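Local coordinates for protein L-talarate/Galactarate Dehydratase (Salmonella typhimurium, PDB 2PP0) that catalyses the magnesium-dependent dehydration of L-talarate and galactarate to 5-keto-4-deoxy-D-glucarate, and also the competing epimerisation of L-talarate to galactarate, at residues L33-L38 with A61-E66; E29-S34 with D98-E103. All coordinates share one frame; numbering follows the deposited sequence.

Interaction 1 of 2, residues L33-L38 with A61-E66; sequences LSLAFL and AIIIAE
S34 and A36 pair with I64 and I62 through two reciprocal rings of backbone hydrogen bonds, which zip strand 33-38 to strand 61-66. The segments run antiparallel, their directions 160° apart. S34 N donates a hydrogen bond to I64 O at 2.9 Å, and I64 N donates one back to S34 O. Two residues on, A36 N bonds I62 O at 2.9 Å in a nearly straight line (174°), in the plane of that carbonyl, while I62 N reaches A36 O from out of the carbonyl plane. The carbonyl oxygens take a second, softer contact as well: L33 CA lies 3.2 Å from I64 O.

The non-hydrogen-bonded pairs, L33 with A65, L35 with I63 and F37 with A61, put their side chains on one face. L33 CD2 rests on A65 CB. L35 and I63 lie side by side and point the same way, L35 CD1 being 3.9 Å from I63 CG1. A chi1 of -76° sets F37 CG beside its own backbone N. The ring lies oblique to A61, with F37 CE1 3.6 Å from A61 CB. Helix 86-96 packs on this face through A93, Y90 and Q87.

On the other face, a water bridges S34 OG and E66 OE2, 2.7 Å from each. That carboxylate oxygen also forms a salt bridge with R385, and S34 OG a weak hydrogen bond with T391 OG1.

These are the first two strands of the antiparallel meander 28-40, 57-69, 74-81, with helix 86-96 on one face, as in the N-terminal capping domain of the enolase superfamily; A61 lies about 8 Å, side chain to side chain, from the substrate-binding K82.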
loop_
_atom_site.group_PDB
_atom_site.type_symbol
_atom_site.label_atom_id
_atom_site.label_comp_id
_atom_site.label_asym_id
_atom_site.label_seq_id
_atom_site.Cartn_x
_atom_site.Cartn_y
_atom_site.Cartn_z
ATOM N N LEU B 33 -6.423 8.703 -25.509
ATOM C CA LEU B 33 -7.173 9.520 -24.566
ATOM C C LEU B 33 -8.446 10.002 -25.238
ATOM O O LEU B 33 -8.450 10.303 -26.433
ATOM C CB LEU B 33 -6.338 10.724 -24.125
ATOM C CG LEU B 33 -4.953 10.431 -23.537
ATOM C CD1 LEU B 33 -4.257 11.741 -23.206
ATOM C CD2 LEU B 33 -5.083 9.563 -22.289
ATOM N N SER B 34 -9.529 10.065 -24.474
ATOM C CA SER B 34 -10.803 10.517 -25.006
ATOM C C SER B 34 -11.498 11.482 -24.058
ATOM O O SER B 34 -11.397 11.351 -22.834
ATOM C CB SER B 34 -11.734 9.326 -25.258
ATOM O OG SER B 34 -11.208 8.445 -26.237
ATOM N N LEU B 35 -12.182 12.468 -24.633
ATOM C CA LEU B 35 -12.952 13.425 -23.854
ATOM C C LEU B 35 -14.379 13.237 -24.328
ATOM O O LEU B 35 -14.700 13.523 -25.484
ATOM C CB LEU B 35 -12.513 14.869 -24.117
ATOM C CG LEU B 35 -13.435 15.904 -23.454
ATOM C CD1 LEU B 35 -13.488 15.647 -21.951
ATOM C CD2 LEU B 35 -12.942 17.330 -23.745
ATOM N N ALA B 36 -15.233 12.739 -23.445
ATOM C CA ALA B 36 -16.624 12.511 -23.796
ATOM C C ALA B 36 -17.529 13.271 -22.850
ATOM O O ALA B 36 -17.104 13.686 -21.773
ATOM C CB ALA B 36 -16.940 11.014 -23.735
ATOM N N PHE B 37 -18.776 13.459 -23.256
ATOM C CA PHE B 37 -19.736 14.148 -22.419
ATOM C C PHE B 37 -20.994 13.320 -22.241
ATOM O O PHE B 37 -21.668 12.951 -23.207
ATOM C CB PHE B 37 -20.058 15.523 -23.002
ATOM C CG PHE B 37 -18.974 16.536 -22.766
ATOM C CD1 PHE B 37 -18.900 17.223 -21.558
ATOM C CD2 PHE B 37 -17.995 16.763 -23.726
ATOM C CE1 PHE B 37 -17.865 18.118 -21.311
ATOM C CE2 PHE B 37 -16.952 17.657 -23.487
ATOM C CZ PHE B 37 -16.889 18.334 -22.278
ATOM N N LEU B 38 -21.281 13.019 -20.983
ATOM C CA LEU B 38 -22.437 12.237 -20.588
ATOM C C LEU B 38 -23.581 13.210 -20.329
ATOM O O LEU B 38 -23.533 14.000 -19.388
ATOM C CB LEU B 38 -22.098 11.464 -19.314
ATOM C CG LEU B 38 -23.173 10.634 -18.622
ATOM C CD1 LEU B 38 -23.480 9.417 -19.469
ATOM C CD2 LEU B 38 -22.682 10.208 -17.244
ATOM N N ALA B 61 -18.395 15.528 -17.821
ATOM C CA ALA B 61 -17.238 15.338 -18.680
ATOM C C ALA B 61 -16.560 14.054 -18.214
ATOM O O ALA B 61 -16.444 13.810 -17.013
ATOM C CB ALA B 61 -16.277 16.511 -18.547
ATOM N N ILE B 62 -16.125 13.235 -19.164
ATOM C CA ILE B 62 -15.455 11.980 -18.843
ATOM C C ILE B 62 -14.165 11.903 -19.643
ATOM O O ILE B 62 -14.192 11.963 -20.870
ATOM C CB ILE B 62 -16.331 10.753 -19.221
ATOM C CG1 ILE B 62 -17.655 10.780 -18.447
ATOM C CG2 ILE B 62 -15.567 9.462 -18.936
ATOM C CD1 ILE B 62 -17.515 10.567 -16.949
ATOM N N ILE B 63 -13.032 11.792 -18.960
ATOM C CA ILE B 63 -11.759 11.685 -19.664
ATOM C C ILE B 63 -11.311 10.234 -19.515
ATOM O O ILE B 63 -11.105 9.738 -18.405
ATOM C CB ILE B 63 -10.686 12.642 -19.092
ATOM C CG1 ILE B 63 -11.170 14.098 -19.179
ATOM C CG2 ILE B 63 -9.398 12.528 -19.903
ATOM C CD1 ILE B 63 -12.275 14.453 -18.187
ATOM N N ILE B 64 -11.176 9.555 -20.647
ATOM C CA ILE B 64 -10.806 8.146 -20.663
ATOM C C ILE B 64 -9.397 7.915 -21.176
ATOM O O ILE B 64 -8.932 8.601 -22.086
ATOM C CB ILE B 64 -11.771 7.355 -21.573
ATOM C CG1 ILE B 64 -13.210 7.677 -21.196
ATOM C CG2 ILE B 64 -11.520 5.856 -21.448
ATOM C CD1 ILE B 64 -14.223 7.178 -22.209
ATOM N N ALA B 65 -8.715 6.944 -20.579
ATOM C CA ALA B 65 -7.376 6.579 -21.014
ATOM C C ALA B 65 -7.376 5.083 -21.311
ATOM O O ALA B 65 -7.939 4.287 -20.555
ATOM C CB ALA B 65 -6.347 6.896 -19.937
ATOM N N GLU B 66 -6.764 4.713 -22.429
ATOM C CA GLU B 66 -6.657 3.313 -22.830
ATOM C C GLU B 66 -5.178 3.107 -23.111
ATOM O O GLU B 66 -4.572 3.875 -23.860
ATOM C CB GLU B 66 -7.489 3.054 -24.083
ATOM C CG GLU B 66 -8.972 3.315 -23.888
ATOM C CD GLU B 66 -9.750 3.248 -25.186
ATOM O OE1 GLU B 66 -9.838 2.145 -25.769
ATOM O OE2 GLU B 66 -10.268 4.299 -25.629
HETATM O O HOH W 1 -9.743 6.750 -24.699
#

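Interaction 2 of 2, residues E29-S34 with D98-E103; sequences EWVKLS and DNLLGE
V31 and L100 meet with their side chains crossing at about a right angle, the isopropyl group of the valine set against one methyl of the leucine. V31 CG2 stands 3.8 Å from L100 CD1, and the other branch, V31 CG1, is 4.1 Å from the same L100 CD1, which therefore sits against both methyls of the valine. Both residues direct CB at the opposite segment. L100 is also packed by I111 of helix 108-118.

L101 takes a different line. Its CB does not aim at the strand; CG lies beside the backbone N (chi1 -56°), and the CD2 branch does the touching. L101 CD2 presses on the backbone of E29, 3.7 Å from E29 C, and is 4.4 Å from V31 CG2. The CB of E29 points away from the loop.

The loop is shaped locally by a type II turn from L100 to E103, closed by E103 N bonding L100 O at 3.1 Å. G102 takes backbone angles (phi 85°) at which a CB would jam against the carbonyl oxygen of L101. In the strand, E29 and W30 form a classic beta bulge against R68 of strand 57-69.

The contact is made by aliphatic side chains and a stretch of backbone, with no hydrogen bond between the two segments. It rests on van der Waals and hydrophobic packing, while the polar loop atoms E103 OE2 and N99 O are bound by K114 of helix 108-118.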
loop_
_atom_site.group_PDB
_atom_site.type_symbol
_atom_site.label_atom_id
_atom_site.label_comp_id
_atom_site.label_asym_id
_atom_site.label_seq_id
_atom_site.Cartn_x
_atom_site.Cartn_y
_atom_site.Cartn_z
ATOM N N GLU B 29 3.250 0.692 -25.368
ATOM C CA GLU B 29 3.526 1.046 -26.757
ATOM C C GLU B 29 2.431 1.878 -27.407
ATOM O O GLU B 29 2.623 2.400 -28.501
ATOM C CB GLU B 29 3.753 -0.218 -27.604
ATOM C CG GLU B 29 4.870 -1.121 -27.096
ATOM C CD GLU B 29 5.268 -2.179 -28.110
ATOM O OE1 GLU B 29 4.366 -2.707 -28.794
ATOM O OE2 GLU B 29 6.478 -2.487 -28.208
ATOM N N TRP B 30 1.295 2.011 -26.735
ATOM C CA TRP B 30 0.177 2.765 -27.292
ATOM C C TRP B 30 -0.747 3.304 -26.208
ATOM O O TRP B 30 -1.026 2.619 -25.222
ATOM C CB TRP B 30 -0.629 1.857 -28.219
ATOM C CG TRP B 30 -1.778 2.515 -28.912
ATOM C CD1 TRP B 30 -1.725 3.278 -30.043
ATOM C CD2 TRP B 30 -3.164 2.424 -28.553
ATOM N NE1 TRP B 30 -2.991 3.660 -30.414
ATOM C CE2 TRP B 30 -3.893 3.150 -29.517
ATOM C CE3 TRP B 30 -3.859 1.796 -27.510
ATOM C CZ2 TRP B 30 -5.285 3.266 -29.474
ATOM C CZ3 TRP B 30 -5.246 1.912 -27.468
ATOM C CH2 TRP B 30 -5.942 2.642 -28.446
ATOM N N VAL B 31 -1.225 4.531 -26.410
ATOM C CA VAL B 31 -2.132 5.181 -25.470
ATOM C C VAL B 31 -3.181 5.983 -26.226
ATOM O O VAL B 31 -2.854 6.681 -27.184
ATOM C CB VAL B 31 -1.402 6.181 -24.550
ATOM C CG1 VAL B 31 -2.378 6.718 -23.509
ATOM C CG2 VAL B 31 -0.209 5.535 -23.896
ATOM N N LYS B 32 -4.433 5.887 -25.792
ATOM C CA LYS B 32 -5.514 6.645 -26.410
ATOM C C LYS B 32 -6.312 7.388 -25.348
ATOM O O LYS B 32 -6.819 6.781 -24.403
ATOM C CB LYS B 32 -6.473 5.741 -27.183
ATOM C CG LYS B 32 -7.604 6.521 -27.841
ATOM C CD LYS B 32 -8.583 5.605 -28.548
ATOM C CE LYS B 32 -9.697 6.407 -29.188
ATOM N NZ LYS B 32 -10.735 5.523 -29.765
ATOM N N LEU B 33 -6.423 8.703 -25.509
ATOM C CA LEU B 33 -7.173 9.520 -24.566
ATOM C C LEU B 33 -8.446 10.002 -25.238
ATOM O O LEU B 33 -8.450 10.303 -26.433
ATOM C CB LEU B 33 -6.338 10.724 -24.125
ATOM C CG LEU B 33 -4.953 10.431 -23.537
ATOM C CD1 LEU B 33 -4.257 11.741 -23.206
ATOM C CD2 LEU B 33 -5.083 9.563 -22.289
ATOM N N SER B 34 -9.529 10.065 -24.474
ATOM C CA SER B 34 -10.803 10.517 -25.006
ATOM C C SER B 34 -11.498 11.482 -24.058
ATOM O O SER B 34 -11.397 11.351 -22.834
ATOM C CB SER B 34 -11.734 9.326 -25.258
ATOM O OG SER B 34 -11.208 8.445 -26.237
ATOM N N ASP B 98 2.449 11.165 -23.871
ATOM C CA ASP B 98 3.581 10.638 -24.627
ATOM C C ASP B 98 4.684 10.067 -23.733
ATOM O O ASP B 98 5.418 9.165 -24.137
ATOM C CB ASP B 98 4.150 11.735 -25.527
ATOM C CG ASP B 98 4.069 13.105 -24.883
ATOM O OD1 ASP B 98 2.942 13.664 -24.787
ATOM O OD2 ASP B 98 5.130 13.618 -24.462
ATOM N N ASN B 99 4.792 10.591 -22.516
ATOM C CA ASN B 99 5.800 10.130 -21.556
ATOM C C ASN B 99 5.644 8.658 -21.167
ATOM O O ASN B 99 6.568 8.052 -20.636
ATOM C CB ASN B 99 5.731 10.983 -20.293
ATOM C CG ASN B 99 6.238 12.384 -20.522
ATOM O OD1 ASN B 99 7.441 12.604 -20.618
ATOM N ND2 ASN B 99 5.323 13.336 -20.631
ATOM N N LEU B 100 4.469 8.099 -21.425
ATOM C CA LEU B 100 4.176 6.710 -21.095
ATOM C C LEU B 100 4.857 5.709 -22.026
ATOM O O LEU B 100 5.124 4.575 -21.632
ATOM C CB LEU B 100 2.660 6.478 -21.137
ATOM C CG LEU B 100 1.801 7.160 -20.068
ATOM C CD1 LEU B 100 0.337 7.112 -20.476
ATOM C CD2 LEU B 100 2.013 6.476 -18.720
ATOM N N LEU B 101 5.139 6.120 -23.258
ATOM C CA LEU B 101 5.759 5.206 -24.217
ATOM C C LEU B 101 7.132 4.718 -23.768
ATOM O O LEU B 101 7.989 5.510 -23.375
ATOM C CB LEU B 101 5.852 5.864 -25.603
ATOM C CG LEU B 101 4.529 6.369 -26.198
ATOM C CD1 LEU B 101 4.760 6.872 -27.627
ATOM C CD2 LEU B 101 3.500 5.258 -26.199
ATOM N N GLY B 102 7.326 3.402 -23.814
ATOM C CA GLY B 102 8.596 2.820 -23.411
ATOM C C GLY B 102 8.745 2.558 -21.921
ATOM O O GLY B 102 9.787 2.083 -21.470
ATOM N N GLU B 103 7.708 2.859 -21.148
ATOM C CA GLU B 103 7.762 2.646 -19.704
ATOM C C GLU B 103 7.236 1.266 -19.304
ATOM O O GLU B 103 6.321 0.732 -19.934
ATOM C CB GLU B 103 6.940 3.718 -18.982
ATOM C CG GLU B 103 7.503 5.144 -19.079
ATOM C CD GLU B 103 8.831 5.295 -18.364
ATOM O OE1 GLU B 103 8.952 4.790 -17.231
ATOM O OE2 GLU B 103 9.751 5.926 -18.924
#

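Overall arrangement
Both interactions start from strand 28-40, interaction 2 from its earlier part and interaction 1 from just beyond, with L33 and S34 common to the two. Their centres are 15 Å apart on the same side of the chain's centre. Along the chain, the partners of 28-40 follow in order: strand 57-69 first, then the loop between helices 86-96 and 108-118. They touch directly where E66 O lies 2.8 Å from K32 N, a probable hydrogen bond that continues the strand pairing. Interaction 1 builds the four-stranded antiparallel sheet of the N-terminal capping domain; interaction 2 brings the loop between the two helices onto one of its strands.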